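Local coordinates for protein triacylglycerol lipase (Clostridium botulinum, PDB 5AH1) that hydrolyses synthetic polyesters and probably triacylglycerols, as a zinc-binding esterase of the alpha/beta-hydrolase fold, at residues I28-L33 with I246-G251; M87-D92 with Y267-D272; K175-G180 with I221-T226; I188-Q193 with N317-A322. All blocks are in the same frame, centred on the assembly; numbering follows the deposited sequence.

Interaction 1. Residues I28-L33 with I246-G251; sequences IKIPTL and ISYTFG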
loop_
_atom_site.group_PDB
_atom_site.type_symbol
_atom_site.label_atom_id
_atom_site.label_comp_id
_atom_site.label_asym_id
_atom_site.label_seq_id
_atom_site.Cartn_x
_atom_site.Cartn_y
_atom_site.Cartn_z
ATOM N N ILE A 28 -5.012 -25.190 -0.035
ATOM C CA ILE A 28 -6.348 -25.735 -0.273
ATOM C C ILE A 28 -7.435 -24.731 0.120
ATOM O O ILE A 28 -8.320 -24.420 -0.682
ATOM C CB ILE A 28 -6.575 -27.072 0.497
ATOM C CG1 ILE A 28 -5.675 -28.174 -0.075
ATOM C CG2 ILE A 28 -8.053 -27.495 0.439
ATOM C CD1 ILE A 28 -5.909 -29.570 0.529
ATOM N N LYS A 29 -7.369 -24.226 1.350
ATOM C CA LYS A 29 -8.441 -23.389 1.894
ATOM C C LYS A 29 -7.910 -22.149 2.608
ATOM O O LYS A 29 -7.057 -22.241 3.494
ATOM C CB LYS A 29 -9.305 -24.212 2.853
ATOM C CG LYS A 29 -10.583 -23.504 3.300
ATOM C CD LYS A 29 -11.459 -24.392 4.188
ATOM C CE LYS A 29 -11.987 -25.609 3.430
ATOM N NZ LYS A 29 -12.966 -26.407 4.231
ATOM N N ILE A 30 -8.422 -20.985 2.223
ATOM C CA ILE A 30 -8.016 -19.756 2.887
ATOM C C ILE A 30 -8.850 -19.611 4.156
ATOM O O ILE A 30 -10.075 -19.597 4.114
ATOM C CB ILE A 30 -8.139 -18.515 1.995
ATOM C CG1 ILE A 30 -7.152 -18.637 0.829
ATOM C CG2 ILE A 30 -7.797 -17.251 2.783
ATOM C CD1 ILE A 30 -7.304 -17.564 -0.227
ATOM N N PRO A 31 -8.181 -19.517 5.299
ATOM C CA PRO A 31 -8.877 -19.430 6.583
ATOM C C PRO A 31 -9.542 -18.075 6.765
ATOM O O PRO A 31 -9.110 -17.082 6.173
ATOM C CB PRO A 31 -7.749 -19.617 7.593
ATOM C CG PRO A 31 -6.521 -19.224 6.817
ATOM C CD PRO A 31 -6.721 -19.546 5.450
ATOM N N THR A 32 -10.589 -18.058 7.574
ATOM C CA THR A 32 -11.250 -16.833 7.976
ATOM C C THR A 32 -11.195 -16.808 9.500
ATOM O O THR A 32 -10.514 -17.636 10.124
ATOM C CB THR A 32 -12.705 -16.784 7.490
ATOM O OG1 THR A 32 -13.436 -17.858 8.084
ATOM C CG2 THR A 32 -12.781 -16.886 5.963
ATOM N N LEU A 33 -11.918 -15.887 10.117
ATOM C CA LEU A 33 -11.902 -15.832 11.572
ATOM C C LEU A 33 -12.435 -17.098 12.229
ATOM O O LEU A 33 -12.110 -17.376 13.384
ATOM C CB LEU A 33 -12.664 -14.612 12.080
ATOM C CG LEU A 33 -11.898 -13.296 11.967
ATOM C CD1 LEU A 33 -12.796 -12.154 12.401
ATOM C CD2 LEU A 33 -10.635 -13.332 12.820
ATOM N N ILE A 246 -11.590 -10.008 3.838
ATOM C CA ILE A 246 -11.480 -9.161 5.020
ATOM C C ILE A 246 -11.325 -10.006 6.293
ATOM O O ILE A 246 -10.485 -9.722 7.143
ATOM C CB ILE A 246 -12.693 -8.210 5.160
ATOM C CG1 ILE A 246 -12.814 -7.268 3.957
ATOM C CG2 ILE A 246 -12.588 -7.399 6.447
ATOM C CD1 ILE A 246 -11.773 -6.195 3.919
ATOM N N SER A 247 -12.122 -11.060 6.421
ATOM C CA SER A 247 -12.070 -11.909 7.603
ATOM C C SER A 247 -10.685 -12.561 7.740
ATOM O O SER A 247 -10.095 -12.573 8.822
ATOM C CB SER A 247 -13.185 -12.951 7.545
ATOM O OG SER A 247 -13.272 -13.639 8.771
ATOM N N TYR A 248 -10.161 -13.085 6.638
ATOM C CA TYR A 248 -8.802 -13.602 6.616
ATOM C C TYR A 248 -7.785 -12.570 7.120
ATOM O O TYR A 248 -6.908 -12.895 7.921
ATOM C CB TYR A 248 -8.420 -14.047 5.200
ATOM C CG TYR A 248 -6.940 -14.292 5.052
ATOM C CD1 TYR A 248 -6.348 -15.427 5.580
ATOM C CD2 TYR A 248 -6.135 -13.378 4.392
ATOM C CE1 TYR A 248 -4.987 -15.648 5.466
ATOM C CE2 TYR A 248 -4.773 -13.583 4.272
ATOM C CZ TYR A 248 -4.205 -14.727 4.806
ATOM O OH TYR A 248 -2.838 -14.918 4.673
ATOM N N THR A 249 -7.929 -11.334 6.667
ATOM C CA THR A 249 -6.966 -10.310 7.020
ATOM C C THR A 249 -7.059 -9.917 8.508
ATOM O O THR A 249 -6.066 -9.526 9.104
ATOM C CB THR A 249 -7.087 -9.106 6.086
ATOM O OG1 THR A 249 -7.088 -9.571 4.727
ATOM C CG2 THR A 249 -5.914 -8.183 6.282
ATOM N N PHE A 250 -8.234 -10.052 9.117
ATOM C CA PHE A 250 -8.363 -9.908 10.577
ATOM C C PHE A 250 -7.613 -11.035 11.274
ATOM O O PHE A 250 -6.988 -10.826 12.309
ATOM C CB PHE A 250 -9.824 -9.902 11.032
ATOM C CG PHE A 250 -10.506 -8.578 10.866
ATOM C CD1 PHE A 250 -10.065 -7.455 11.543
ATOM C CD2 PHE A 250 -11.619 -8.465 10.061
ATOM C CE1 PHE A 250 -10.714 -6.245 11.389
ATOM C CE2 PHE A 250 -12.262 -7.262 9.904
ATOM C CZ PHE A 250 -11.813 -6.152 10.561
ATOM N N GLY A 251 -7.684 -12.229 10.709
ATOM C CA GLY A 251 -6.894 -13.348 11.195
ATOM C C GLY A 251 -5.404 -13.035 11.171
ATOM O O GLY A 251 -4.705 -13.256 12.156
#
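The backbone N of Leu33 donates to the hydroxyl oxygen OG of Ser247 over 2.9 Å, and the bond is nearly straight (166° at the hydrogen). It is the one hydrogen bond between the loop 28-33 and the helix 246-251. Ser247 OG stands anti to its own backbone N (chi1 -171°), and this carries it out from the helix to the loop. Carbon closes in on the same oxygen: Thr32 CB lies 3.4 Å from Ser247 OG, and CB and CG of Leu33 are close by.

The rest of the contact is mostly apolar. Toward the N-terminus, Ile30 and Tyr248 cross at about a right angle, with Ile30 CG2 3.6 Å from Tyr248 CD1. The Pro31 ring lies beside the tyrosine and points the same way, its CG 4.0 Å from Tyr248 CD1. The carbonyl of Pro31 comes to the ring edge, near the ring plane, with Pro31 O 3.3 Å from Tyr248 CD1. This oxygen is buried and has no polar partner. Past the bond, Leu33 CD2 reaches the helix at Phe250 CB (4.0 Å) and the backbone N of Gly251.

The contact lays the start of the modelled chain against helix 242-257, with Tyr248 OH hydrogen-bonded on to Ile355 O. Ile30 also packs on helices 235-239 and 357-363, and Leu33 meets Leu292 of helix 284-292.

Interaction 2. Residues M87-D92 with Y267-D272; sequences MGFGRD and YDLKLD
Phe89 and Tyr267 form the tight part of this contact between two loops. Tyr267 CB sits over one face of the Phe89 ring in a CH-pi contact, 3.9 Å from the ring centroid and displaced toward the rim. From this CB the tyrosine ring leaves with CG between the backbone N and the carbonyl carbon (chi1 59°). The two rings lie oblique to each other, with planes at 59°. The edge of the Phe89 ring is lined as well. The carbonyl oxygen Asp268 O lies in the ring plane, 3.4 Å from Phe89 CE1.

Leu269 CD2 lies near the same edge, 4.2 Å from Phe89 CZ, and it also touches Met87 SD at 4.1 Å.

The polar side is looser and is bridged by a water. That water donates to Gly88 O (2.7 Å) and accepts from Lys270 NZ (2.8 Å); no direct hydrogen bond joins the two loops. The same Lys270 NZ donates to Asp268 O at 2.9 Å and forms a salt bridge with Glu93. Asp268 OD1 accepts from the backbone N of Lys270, which makes an Asx turn.

The loop 87-92 follows strand 80-83. The loop 267-272 runs between helices 242-257 and 284-292. Met87 and Leu269 both pack on Phe250 of the first helix, while Tyr267 and Leu269 reach Ile288 of the second.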
loop_
_atom_site.group_PDB
_atom_site.type_symbol
_atom_site.label_atom_id
_atom_site.label_comp_id
_atom_site.label_asym_id
_atom_site.label_seq_id
_atom_site.Cartn_x
_atom_site.Cartn_y
_atom_site.Cartn_z
ATOM N N MET A 87 -5.397 -2.879 5.400
ATOM C CA MET A 87 -5.359 -3.328 6.788
ATOM C C MET A 87 -4.066 -2.940 7.516
ATOM O O MET A 87 -3.581 -3.670 8.380
ATOM C CB MET A 87 -5.691 -4.826 6.897
ATOM C CG MET A 87 -7.207 -5.089 6.743
ATOM S SD MET A 87 -8.140 -4.486 8.179
ATOM C CE MET A 87 -7.769 -5.793 9.316
ATOM N N GLY A 88 -3.532 -1.763 7.170
ATOM C CA GLY A 88 -2.489 -1.115 7.950
ATOM C C GLY A 88 -3.071 -0.051 8.859
ATOM O O GLY A 88 -4.129 0.511 8.556
ATOM N N PHE A 89 -2.399 0.199 9.984
ATOM C CA PHE A 89 -2.894 1.102 11.021
ATOM C C PHE A 89 -1.850 2.142 11.406
ATOM O O PHE A 89 -0.724 2.106 10.910
ATOM C CB PHE A 89 -3.373 0.274 12.209
ATOM C CG PHE A 89 -4.528 -0.604 11.844
ATOM C CD1 PHE A 89 -5.819 -0.097 11.815
ATOM C CD2 PHE A 89 -4.322 -1.919 11.452
ATOM C CE1 PHE A 89 -6.896 -0.889 11.406
ATOM C CE2 PHE A 89 -5.392 -2.712 11.058
ATOM C CZ PHE A 89 -6.683 -2.196 11.039
ATOM N N GLY A 90 -2.240 3.068 12.273
ATOM C CA GLY A 90 -1.411 4.211 12.613
ATOM C C GLY A 90 -0.441 3.964 13.739
ATOM O O GLY A 90 -0.477 2.933 14.418
ATOM N N ARG A 91 0.434 4.940 13.935
ATOM C CA ARG A 91 1.465 4.869 14.967
ATOM C C ARG A 91 0.901 4.762 16.375
ATOM O O ARG A 91 1.568 4.239 17.257
ATOM C CB ARG A 91 2.382 6.089 14.880
ATOM C CG ARG A 91 3.254 6.098 13.653
ATOM C CD ARG A 91 4.188 7.315 13.628
ATOM N NE ARG A 91 5.069 7.406 14.791
ATOM C CZ ARG A 91 6.211 6.741 14.909
ATOM N NH1 ARG A 91 6.619 5.918 13.957
ATOM N NH2 ARG A 91 6.954 6.884 15.994
ATOM N N ASP A 92 -0.317 5.270 16.573
ATOM C CA ASP A 92 -1.002 5.231 17.861
ATOM C C ASP A 92 -1.901 4.004 18.013
ATOM O O ASP A 92 -2.676 3.919 18.959
ATOM C CB ASP A 92 -1.860 6.490 18.022
ATOM C CG ASP A 92 -2.977 6.577 16.983
ATOM O OD1 ASP A 92 -2.728 6.250 15.805
ATOM O OD2 ASP A 92 -4.107 6.971 17.352
ATOM N N TYR A 267 -7.477 -0.679 17.461
ATOM C CA TYR A 267 -7.464 -0.272 16.059
ATOM C C TYR A 267 -8.858 0.169 15.623
ATOM O O TYR A 267 -9.858 -0.229 16.200
ATOM C CB TYR A 267 -6.919 -1.385 15.148
ATOM C CG TYR A 267 -7.691 -2.670 15.202
ATOM C CD1 TYR A 267 -7.441 -3.610 16.195
ATOM C CD2 TYR A 267 -8.688 -2.939 14.283
ATOM C CE1 TYR A 267 -8.151 -4.788 16.259
ATOM C CE2 TYR A 267 -9.398 -4.108 14.333
ATOM C CZ TYR A 267 -9.142 -5.028 15.327
ATOM O OH TYR A 267 -9.882 -6.185 15.351
ATOM N N ASP A 268 -8.894 1.006 14.595
ATOM C CA ASP A 268 -10.101 1.676 14.116
ATOM C C ASP A 268 -10.119 1.459 12.607
ATOM O O ASP A 268 -9.113 1.685 11.936
ATOM C CB ASP A 268 -9.973 3.162 14.497
ATOM C CG ASP A 268 -11.120 4.051 14.005
ATOM O OD1 ASP A 268 -12.016 3.614 13.249
ATOM O OD2 ASP A 268 -11.104 5.245 14.404
ATOM N N LEU A 269 -11.231 0.968 12.074
ATOM C CA LEU A 269 -11.344 0.710 10.630
ATOM C C LEU A 269 -11.662 1.966 9.821
ATOM O O LEU A 269 -11.592 1.944 8.596
ATOM C CB LEU A 269 -12.379 -0.367 10.338
ATOM C CG LEU A 269 -12.090 -1.711 10.998
ATOM C CD1 LEU A 269 -13.267 -2.653 10.811
ATOM C CD2 LEU A 269 -10.806 -2.330 10.461
ATOM N N LYS A 270 -11.988 3.062 10.502
ATOM C CA LYS A 270 -12.070 4.387 9.880
ATOM C C LYS A 270 -13.081 4.459 8.737
ATOM O O LYS A 270 -12.875 5.177 7.760
ATOM C CB LYS A 270 -10.677 4.849 9.423
ATOM C CG LYS A 270 -9.609 4.638 10.493
ATOM C CD LYS A 270 -8.239 5.257 10.167
ATOM C CE LYS A 270 -7.253 5.000 11.292
ATOM N NZ LYS A 270 -6.905 3.578 11.457
ATOM N N LEU A 271 -14.217 3.783 8.908
ATOM C CA LEU A 271 -15.291 3.787 7.916
ATOM C C LEU A 271 -16.375 4.821 8.261
ATOM O O LEU A 271 -17.548 4.617 7.968
ATOM C CB LEU A 271 -15.869 2.369 7.776
ATOM C CG LEU A 271 -14.879 1.396 7.113
ATOM C CD1 LEU A 271 -15.309 -0.036 7.337
ATOM C CD2 LEU A 271 -14.703 1.678 5.627
ATOM N N ASP A 272 -15.950 5.930 8.852
ATOM C CA ASP A 272 -16.827 7.031 9.233
ATOM C C ASP A 272 -17.744 7.466 8.089
ATOM O O ASP A 272 -18.919 7.773 8.306
ATOM C CB ASP A 272 -16.013 8.260 9.661
ATOM C CG ASP A 272 -15.035 7.986 10.787
ATOM O OD1 ASP A 272 -14.410 6.908 10.824
ATOM O OD2 ASP A 272 -14.877 8.893 11.628
HETATM O O HOH W 1 -5.410 2.844 9.227
#

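Interaction 3. Residues K175-G180 with I221-T226; sequences KIHLIG and IHSVST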
loop_
_atom_site.group_PDB
_atom_site.type_symbol
_atom_site.label_atom_id
_atom_site.label_comp_id
_atom_site.label_asym_id
_atom_site.label_seq_id
_atom_site.Cartn_x
_atom_site.Cartn_y
_atom_site.Cartn_z
ATOM N N LYS A 175 8.589 19.994 -1.686
ATOM C CA LYS A 175 8.087 18.727 -2.193
ATOM C C LYS A 175 8.356 17.593 -1.214
ATOM O O LYS A 175 9.091 17.752 -0.232
ATOM C CB LYS A 175 8.749 18.398 -3.539
ATOM C CG LYS A 175 8.596 19.439 -4.623
ATOM C CD LYS A 175 9.153 18.880 -5.934
ATOM C CE LYS A 175 9.361 19.931 -6.989
ATOM N NZ LYS A 175 8.105 20.504 -7.457
ATOM N N ILE A 176 7.737 16.445 -1.482
ATOM C CA ILE A 176 7.984 15.244 -0.704
ATOM C C ILE A 176 8.247 14.037 -1.600
ATOM O O ILE A 176 7.930 14.044 -2.787
ATOM C CB ILE A 176 6.780 14.916 0.231
ATOM C CG1 ILE A 176 5.525 14.549 -0.584
ATOM C CG2 ILE A 176 6.514 16.085 1.165
ATOM C CD1 ILE A 176 4.344 14.082 0.286
ATOM N N HIS A 177 8.817 13.000 -0.998
ATOM C CA HIS A 177 8.937 11.677 -1.588
ATOM C C HIS A 177 7.857 10.817 -0.943
ATOM O O HIS A 177 7.837 10.692 0.280
ATOM C CB HIS A 177 10.272 11.030 -1.267
ATOM C CG HIS A 177 11.456 11.783 -1.769
ATOM N ND1 HIS A 177 11.791 11.833 -3.105
ATOM C CD2 HIS A 177 12.389 12.513 -1.112
ATOM C CE1 HIS A 177 12.892 12.551 -3.242
ATOM N NE2 HIS A 177 13.272 12.980 -2.052
ATOM N N LEU A 178 6.975 10.217 -1.742
ATOM C CA LEU A 178 5.974 9.308 -1.206
ATOM C C LEU A 178 6.443 7.878 -1.373
ATOM O O LEU A 178 6.889 7.487 -2.457
ATOM C CB LEU A 178 4.638 9.477 -1.929
ATOM C CG LEU A 178 3.844 10.714 -1.510
ATOM C CD1 LEU A 178 2.742 11.004 -2.527
ATOM C CD2 LEU A 178 3.252 10.533 -0.125
ATOM N N ILE A 179 6.337 7.099 -0.304
ATOM C CA ILE A 179 6.639 5.674 -0.342
ATOM C C ILE A 179 5.426 4.914 0.154
ATOM O O ILE A 179 4.979 5.140 1.278
ATOM C CB ILE A 179 7.885 5.317 0.521
ATOM C CG1 ILE A 179 9.118 6.103 0.063
ATOM C CG2 ILE A 179 8.150 3.824 0.478
ATOM C CD1 ILE A 179 10.409 5.829 0.838
ATOM N N GLY A 180 4.925 4.012 -0.680
ATOM C CA GLY A 180 3.709 3.289 -0.371
ATOM C C GLY A 180 3.878 1.798 -0.515
ATOM O O GLY A 180 4.313 1.316 -1.551
ATOM N N ILE A 221 4.970 16.532 -5.371
ATOM C CA ILE A 221 5.504 15.185 -5.228
ATOM C C ILE A 221 6.726 15.021 -6.131
ATOM O O ILE A 221 6.622 15.146 -7.345
ATOM C CB ILE A 221 4.451 14.131 -5.604
ATOM C CG1 ILE A 221 3.116 14.403 -4.879
ATOM C CG2 ILE A 221 5.004 12.773 -5.307
ATOM C CD1 ILE A 221 3.206 14.472 -3.375
ATOM N N HIS A 222 7.888 14.785 -5.535
ATOM C CA HIS A 222 9.095 14.592 -6.326
ATOM C C HIS A 222 9.249 13.154 -6.812
ATOM O O HIS A 222 9.719 12.917 -7.928
ATOM C CB HIS A 222 10.332 15.010 -5.533
ATOM C CG HIS A 222 11.532 15.238 -6.383
ATOM N ND1 HIS A 222 11.487 15.981 -7.541
ATOM C CD2 HIS A 222 12.818 14.843 -6.232
ATOM C CE1 HIS A 222 12.697 16.034 -8.068
ATOM N NE2 HIS A 222 13.515 15.337 -7.303
ATOM N N SER A 223 8.880 12.196 -5.970
ATOM C CA SER A 223 8.932 10.802 -6.340
ATOM C C SER A 223 7.821 10.016 -5.687
ATOM O O SER A 223 7.327 10.364 -4.621
ATOM C CB SER A 223 10.285 10.191 -5.962
ATOM O OG SER A 223 10.418 10.022 -4.564
ATOM N N VAL A 224 7.474 8.935 -6.371
ATOM C CA VAL A 224 6.512 7.935 -5.934
ATOM C C VAL A 224 7.209 6.582 -5.991
ATOM O O VAL A 224 7.697 6.178 -7.041
ATOM C CB VAL A 224 5.291 7.928 -6.877
ATOM C CG1 VAL A 224 4.451 6.652 -6.740
ATOM C CG2 VAL A 224 4.457 9.161 -6.632
ATOM N N SER A 225 7.284 5.900 -4.851
ATOM C CA SER A 225 7.885 4.579 -4.764
ATOM C C SER A 225 6.840 3.595 -4.279
ATOM O O SER A 225 6.268 3.790 -3.199
ATOM C CB SER A 225 9.056 4.571 -3.787
ATOM O OG SER A 225 10.129 5.370 -4.230
ATOM N N THR A 226 6.585 2.561 -5.082
ATOM C CA THR A 226 5.675 1.483 -4.695
ATOM C C THR A 226 6.493 0.260 -4.308
ATOM O O THR A 226 7.508 -0.040 -4.929
ATOM C CB THR A 226 4.625 1.153 -5.801
ATOM O OG1 THR A 226 5.226 0.464 -6.906
ATOM C CG2 THR A 226 3.945 2.402 -6.294
HETATM O O HOH W 2 9.633 7.833 -3.235
#
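His177 ND1 and Ser223 OG share a hydrogen bond of 2.7 Å, and either could be the donor. Ser223 CB lies in the plane of the imidazole, at its edge. The other ring nitrogen, His177 NE2, is hydrogen-bonded to Asn76 OD1. Ser223 OG also meets a water. This water bonds to Ser225 OG and donates to Leu178 O, so three groups hold it. Ser225 OG has a further partner in Tyr443 OH.

The backbone pairing is parallel. His222 N donates to Ile176 O (2.8 Å), and Leu178 N to Ser223 O (2.9 Å). Next, Ser225 N donates to Leu178 O, which therefore serves both an amide and the water. Gly180 N donates to Ser225 O at 2.9 Å. The amide N of Ser223 is buried without a partner, where the chain turns a corner at His222.

On the sheet face of Ile176 and Leu178, Ile221 CD1 touches both Ile176 CG1 and Leu178 CD1 at 3.6 Å.

These are central strands of the parallel alpha/beta-hydrolase sheet. Strand 176-181 leads into a GxSxG sequence that begins at Gly180, consistent with the nucleophile elbow of this fold.

Interaction 4. Residues I188-Q193 with N317-A322; sequences IRTLTQ and NTWVKA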
loop_
_atom_site.group_PDB
_atom_site.type_symbol
_atom_site.label_atom_id
_atom_site.label_comp_id
_atom_site.label_asym_id
_atom_site.label_seq_id
_atom_site.Cartn_x
_atom_site.Cartn_y
_atom_site.Cartn_z
ATOM N N ILE A 188 -0.810 6.396 -3.324
ATOM C CA ILE A 188 0.091 7.528 -3.591
ATOM C C ILE A 188 0.130 7.896 -5.071
ATOM O O ILE A 188 0.263 9.072 -5.417
ATOM C CB ILE A 188 1.536 7.325 -3.009
ATOM C CG1 ILE A 188 2.244 6.121 -3.629
ATOM C CG2 ILE A 188 1.436 7.181 -1.495
ATOM C CD1 ILE A 188 3.699 5.988 -3.209
ATOM N N ARG A 189 -0.050 6.912 -5.956
ATOM C CA ARG A 189 -0.197 7.220 -7.379
ATOM C C ARG A 189 -1.415 8.099 -7.586
ATOM O O ARG A 189 -1.407 9.042 -8.357
ATOM C CB ARG A 189 -0.321 5.952 -8.212
ATOM C CG ARG A 189 0.969 5.140 -8.406
ATOM C CD ARG A 189 0.691 3.776 -9.028
ATOM N NE ARG A 189 -0.159 3.914 -10.212
ATOM C CZ ARG A 189 -1.134 3.076 -10.553
ATOM N NH1 ARG A 189 -1.282 1.933 -9.901
ATOM N NH2 ARG A 189 -1.911 3.374 -11.576
ATOM N N THR A 190 -2.496 7.741 -6.901
ATOM C CA THR A 190 -3.803 8.409 -7.031
ATOM C C THR A 190 -3.722 9.845 -6.498
ATOM O O THR A 190 -4.191 10.789 -7.131
ATOM C CB THR A 190 -4.904 7.626 -6.290
ATOM O OG1 THR A 190 -4.963 6.303 -6.825
ATOM C CG2 THR A 190 -6.280 8.267 -6.436
ATOM N N LEU A 191 -3.097 10.030 -5.338
ATOM C CA LEU A 191 -2.911 11.377 -4.816
ATOM C C LEU A 191 -2.102 12.224 -5.792
ATOM O O LEU A 191 -2.438 13.383 -6.040
ATOM C CB LEU A 191 -2.198 11.339 -3.462
ATOM C CG LEU A 191 -1.904 12.723 -2.878
ATOM C CD1 LEU A 191 -3.158 13.386 -2.390
ATOM C CD2 LEU A 191 -0.885 12.666 -1.739
ATOM N N THR A 192 -1.046 11.658 -6.356
ATOM C CA THR A 192 -0.181 12.416 -7.257
ATOM C C THR A 192 -0.954 12.833 -8.521
ATOM O O THR A 192 -0.845 13.964 -8.997
ATOM C CB THR A 192 1.086 11.609 -7.596
ATOM O OG1 THR A 192 1.796 11.323 -6.383
ATOM C CG2 THR A 192 1.975 12.383 -8.538
ATOM N N GLN A 193 -1.834 11.954 -8.998
ATOM C CA GLN A 193 -2.677 12.230 -10.151
ATOM C C GLN A 193 -3.625 13.392 -9.856
ATOM O O GLN A 193 -3.749 14.342 -10.630
ATOM C CB GLN A 193 -3.477 10.987 -10.524
ATOM C CG GLN A 193 -4.502 11.222 -11.616
ATOM C CD GLN A 193 -3.890 11.486 -12.960
ATOM O OE1 GLN A 193 -2.805 10.988 -13.286
ATOM N NE2 GLN A 193 -4.574 12.296 -13.748
ATOM N N ASN A 317 -6.083 2.413 -13.264
ATOM C CA ASN A 317 -5.010 2.684 -14.190
ATOM C C ASN A 317 -5.454 3.495 -15.403
ATOM O O ASN A 317 -4.616 4.134 -16.046
ATOM C CB ASN A 317 -4.385 1.382 -14.648
ATOM C CG ASN A 317 -3.674 0.643 -13.545
ATOM O OD1 ASN A 317 -3.419 1.198 -12.471
ATOM N ND2 ASN A 317 -3.288 -0.607 -13.819
ATOM N N THR A 318 -6.740 3.427 -15.755
ATOM C CA THR A 318 -7.205 4.165 -16.916
ATOM C C THR A 318 -7.209 5.682 -16.709
ATOM O O THR A 318 -7.331 6.423 -17.678
ATOM C CB THR A 318 -8.598 3.709 -17.402
ATOM O OG1 THR A 318 -9.572 4.057 -16.421
ATOM C CG2 THR A 318 -8.603 2.220 -17.716
ATOM N N TRP A 319 -7.019 6.145 -15.471
ATOM C CA TRP A 319 -6.942 7.589 -15.226
ATOM C C TRP A 319 -5.794 8.011 -14.308
ATOM O O TRP A 319 -5.429 9.182 -14.307
ATOM C CB TRP A 319 -8.277 8.139 -14.717
ATOM C CG TRP A 319 -8.656 7.724 -13.326
ATOM C CD1 TRP A 319 -9.222 6.547 -12.940
ATOM C CD2 TRP A 319 -8.475 8.497 -12.124
ATOM N NE1 TRP A 319 -9.405 6.538 -11.572
ATOM C CE2 TRP A 319 -8.956 7.728 -11.051
ATOM C CE3 TRP A 319 -7.947 9.764 -11.865
ATOM C CZ2 TRP A 319 -8.917 8.186 -9.736
ATOM C CZ3 TRP A 319 -7.941 10.222 -10.564
ATOM C CH2 TRP A 319 -8.405 9.440 -9.516
ATOM N N VAL A 320 -5.230 7.079 -13.545
ATOM C CA VAL A 320 -4.126 7.421 -12.658
ATOM C C VAL A 320 -2.815 7.137 -13.393
ATOM O O VAL A 320 -2.356 5.998 -13.450
ATOM C CB VAL A 320 -4.225 6.665 -11.307
ATOM C CG1 VAL A 320 -3.021 6.937 -10.439
ATOM C CG2 VAL A 320 -5.490 7.067 -10.574
ATOM N N LYS A 321 -2.222 8.191 -13.953
ATOM C CA LYS A 321 -1.051 8.057 -14.816
ATOM C C LYS A 321 0.200 8.564 -14.144
ATOM O O LYS A 321 0.158 9.366 -13.201
ATOM C CB LYS A 321 -1.263 8.790 -16.137
ATOM C CG LYS A 321 -1.229 10.284 -16.068
ATOM C CD LYS A 321 -1.448 10.934 -17.427
ATOM C CE LYS A 321 -0.174 11.097 -18.201
ATOM N NZ LYS A 321 -0.429 11.938 -19.416
ATOM N N ALA A 322 1.330 8.075 -14.639
ATOM C CA ALA A 322 2.625 8.590 -14.219
ATOM C C ALA A 322 2.786 9.997 -14.771
ATOM O O ALA A 322 2.736 10.211 -15.989
ATOM C CB ALA A 322 3.759 7.699 -14.731
HETATM O O HOH W 3 -3.751 0.083 -9.861
HETATM O O HOH W 4 0.677 9.295 -10.452
HETATM O O HOH W 5 0.363 5.618 -12.513
#
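Arg189 NH2 donates to Asn317 OD1 over 2.8 Å. The oxygen lies in the guanidinium plane, but the nitrogen stands above the amide plane of the asparagine, and the two planes are 51° apart. The same NH2 makes a longer bond to Val320 O (3.3 Å), again within the guanidinium plane. Water adds to the grip: one water accepts from Arg189 NE and donates to Val320 O, and another accepts from Arg189 NH1 and may donate to Asn317 OD1. Arg189 NH1 is also hydrogen-bonded to Asn231 OD1. Asn317 OD1 and Val320 O both lie at the guanidinium edge, and the further bonds of NE and NH1 help to fix its rotation.

At the other end, Lys321 N donates to Gln193 OE1 at 2.9 Å, coming from above the amide plane. Gln193 CG is anti to its backbone N (chi1 173°), and the bend at chi2 sets CD, which carries OE1. A further water joins Arg189 O to Lys321 O.

Helix 183-197 starts within the GxSxG sequence, consistent with the helix that follows the nucleophile elbow in alpha/beta-hydrolases. The segment 317-322 packs against this helix as the chain goes from helix 310-317 to strand 327-331.

Val320 fills the middle of the packing. Its CG1 presses on the helix backbone, 3.4 Å from Arg189 O, and on Arg189 CB. Its CG2 lies 3.9 Å from Thr190 OG1 and also over the centre of the Trp319 ring. That ring reaches the helix: Trp319 CZ3 is 3.7 Å from Gln193 CG, and Trp319 CH2 meets Thr190 CG2.

How the interactions relate
Interactions 1 and 2 touch, as do 3 and 4, and the two pairs lie well apart: the centres of interactions 1 and 3 are about 32 Å apart, on opposite sides of the chain's centre. Helix 242-257, which carries one segment of interaction 1, also packs on both loops of interaction 2. Ile188 of interaction 4 packs against the strands of interaction 3, and helix 183-197 directly follows strand 176-181. Along the chain, both segments of interaction 3 fall between those of interaction 2, while interaction 4 alternates with each of the others. Interactions 3 and 4 belong to the central sheet and the helix after its strand 176-181; interactions 1 and 2 join the chain's start and two loops around helix 242-257.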